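Local coordinates for Lin1944 protein (Listeria innocua, PDB 3D7L), which is of unknown function but belongs to the short-chain dehydrogenase/reductase family and is therefore probably an oxidoreductase, at residues D[5-10]-D[30-35]. Residues are numbered along the deposited sequence; the frame is centred on the assembly and turned at random.
Sequences KILLIG and ITAGRH
Leu7 and Ile30 meet on one face of two parallel strands, with Ala32 and Ile9 continuing the contact further along. Leu7 turns CG anti to its backbone N (chi1 176°), and this together with chi2 of 66° brings CD1 over the neighbouring strand. There this one methyl sits 3.9 Å from CG2 of Ile30 and 4.0 Å from CB of Ala32, touching both residues of strand 28-33 whose side chains lie on its face within the contact. The two branched chains of Leu7 and Ile30 cross obliquely instead of running alongside each other. Ile30 sets CG1 beside its own N, and its CG2 is left to meet the leucine; the placement of the Lys5 end against CD1 of Ile30 is doubtful. At the far end Ala32 offers just a methyl, and CG1 of Ile9 packs 3.9 Å from that CB.

Leu8 and Thr31 are paired on the reverse face, yet their side chains barely take part: CB of Leu8 comes no nearer than 4.0 Å, to O of Ile30. Four backbone hydrogen bonds join the strands. Ile30 O accepts from Leu8 N, and Ile30 N donates to Ile6 O, both bonds nearly straight; Ala32 N likewise donates to Leu8 O, in a more bent bond (139° at the hydrogen), and O of Ala32 accepts from N of Gly10 at 2.9 Å. On the outer side Thr31 N donates to Asp38 OD2. Gly10, with a positive phi of 99°, turns the chain out of the strand.

These are the first two strands of a Rossmann-type sheet, joined through helix 14-23 in a beta-alpha-beta unit. From that helix Val19 and Lys20 pack on Leu8, and Lys20 also on Thr31, whereas helix 46-56 packs Met52, Tyr53 and Val56 against Leu7, and Val56 also reaches Ile30. Strand 59-64 flanks strand 5-9 on its other edge, and short strand 39-40 lies beyond strand 28-33.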
# COMPACT_ATOMS: atom_id res chain seq x y z
N LYS D 5 16.40 0.71 24.88
CA LYS D 5 16.03 2.08 24.56
C LYS D 5 15.07 2.06 23.36
O LYS D 5 15.39 1.48 22.33
CB LYS D 5 17.27 2.89 24.23
CG LYS D 5 17.09 4.39 24.34
CD LYS D 5 18.45 5.10 24.44
CE LYS D 5 18.30 6.62 24.24
NZ LYS D 5 19.59 7.37 24.45
N ILE D 6 13.92 2.72 23.49
CA ILE D 6 12.87 2.70 22.46
C ILE D 6 12.43 4.11 22.05
O ILE D 6 12.10 4.95 22.91
CB ILE D 6 11.63 1.90 22.94
CG1 ILE D 6 12.02 0.45 23.30
CG2 ILE D 6 10.54 1.91 21.88
CD1 ILE D 6 10.94 -0.30 24.05
N LEU D 7 12.43 4.37 20.75
CA LEU D 7 11.86 5.61 20.23
C LEU D 7 10.41 5.35 19.85
O LEU D 7 10.12 4.52 18.97
CB LEU D 7 12.65 6.12 19.02
CG LEU D 7 12.11 7.38 18.33
CD1 LEU D 7 12.18 8.62 19.24
CD2 LEU D 7 12.84 7.64 16.99
N LEU D 8 9.51 6.03 20.53
CA LEU D 8 8.09 5.84 20.31
C LEU D 8 7.52 7.09 19.64
O LEU D 8 7.40 8.15 20.28
CB LEU D 8 7.37 5.54 21.63
CG LEU D 8 5.83 5.48 21.65
CD1 LEU D 8 5.24 4.54 20.60
CD2 LEU D 8 5.35 5.10 23.05
N ILE D 9 7.19 6.95 18.35
CA ILE D 9 6.62 8.06 17.57
C ILE D 9 5.11 7.94 17.63
O ILE D 9 4.57 6.88 17.29
CB ILE D 9 7.14 8.08 16.09
CG1 ILE D 9 8.66 8.21 16.08
CG2 ILE D 9 6.56 9.27 15.30
CD1 ILE D 9 9.39 7.16 15.27
N GLY D 10 4.44 9.00 18.07
CA GLY D 10 2.97 9.00 18.20
C GLY D 10 2.51 8.75 19.63
O GLY D 10 1.36 8.37 19.85
N ILE D 30 11.85 7.07 24.69
CA ILE D 30 12.00 8.42 24.19
C ILE D 30 10.77 8.69 23.33
O ILE D 30 10.49 7.93 22.40
CB ILE D 30 13.24 8.51 23.29
CG1 ILE D 30 14.48 8.01 24.04
CG2 ILE D 30 13.40 9.96 22.74
CD1 ILE D 30 15.72 8.02 23.18
N THR D 31 10.03 9.74 23.63
CA THR D 31 8.78 9.99 22.91
C THR D 31 9.02 10.97 21.79
O THR D 31 9.91 11.81 21.88
CB THR D 31 7.66 10.50 23.84
OG1 THR D 31 8.05 11.75 24.41
CG2 THR D 31 7.32 9.47 24.97
N ALA D 32 8.22 10.86 20.73
CA ALA D 32 8.32 11.76 19.61
C ALA D 32 6.94 12.04 19.04
O ALA D 32 6.07 11.18 19.05
CB ALA D 32 9.21 11.17 18.54
N GLY D 33 6.73 13.25 18.54
CA GLY D 33 5.45 13.60 17.91
C GLY D 33 5.61 14.90 17.16
O GLY D 33 6.69 15.49 17.14
N ARG D 34 4.52 15.37 16.55
CA ARG D 34 4.57 16.62 15.78
C ARG D 34 4.77 17.85 16.67
O ARG D 34 5.62 18.72 16.41
CB ARG D 34 3.30 16.77 14.96
CG ARG D 34 3.28 18.03 14.09
CD ARG D 34 4.31 17.97 12.96
NE ARG D 34 4.70 19.32 12.57
CZ ARG D 34 3.99 20.10 11.76
NH1 ARG D 34 2.86 19.66 11.23
NH2 ARG D 34 4.42 21.32 11.48
N HIS D 35 3.96 17.92 17.72
CA HIS D 35 3.96 19.08 18.59
C HIS D 35 4.29 18.70 20.04
O HIS D 35 4.29 19.54 20.93
CB HIS D 35 2.59 19.77 18.51
CG HIS D 35 2.30 20.36 17.16
ND1 HIS D 35 1.29 19.89 16.35
CD2 HIS D 35 2.89 21.37 16.48
CE1 HIS D 35 1.27 20.59 15.23
NE2 HIS D 35 2.23 21.49 15.28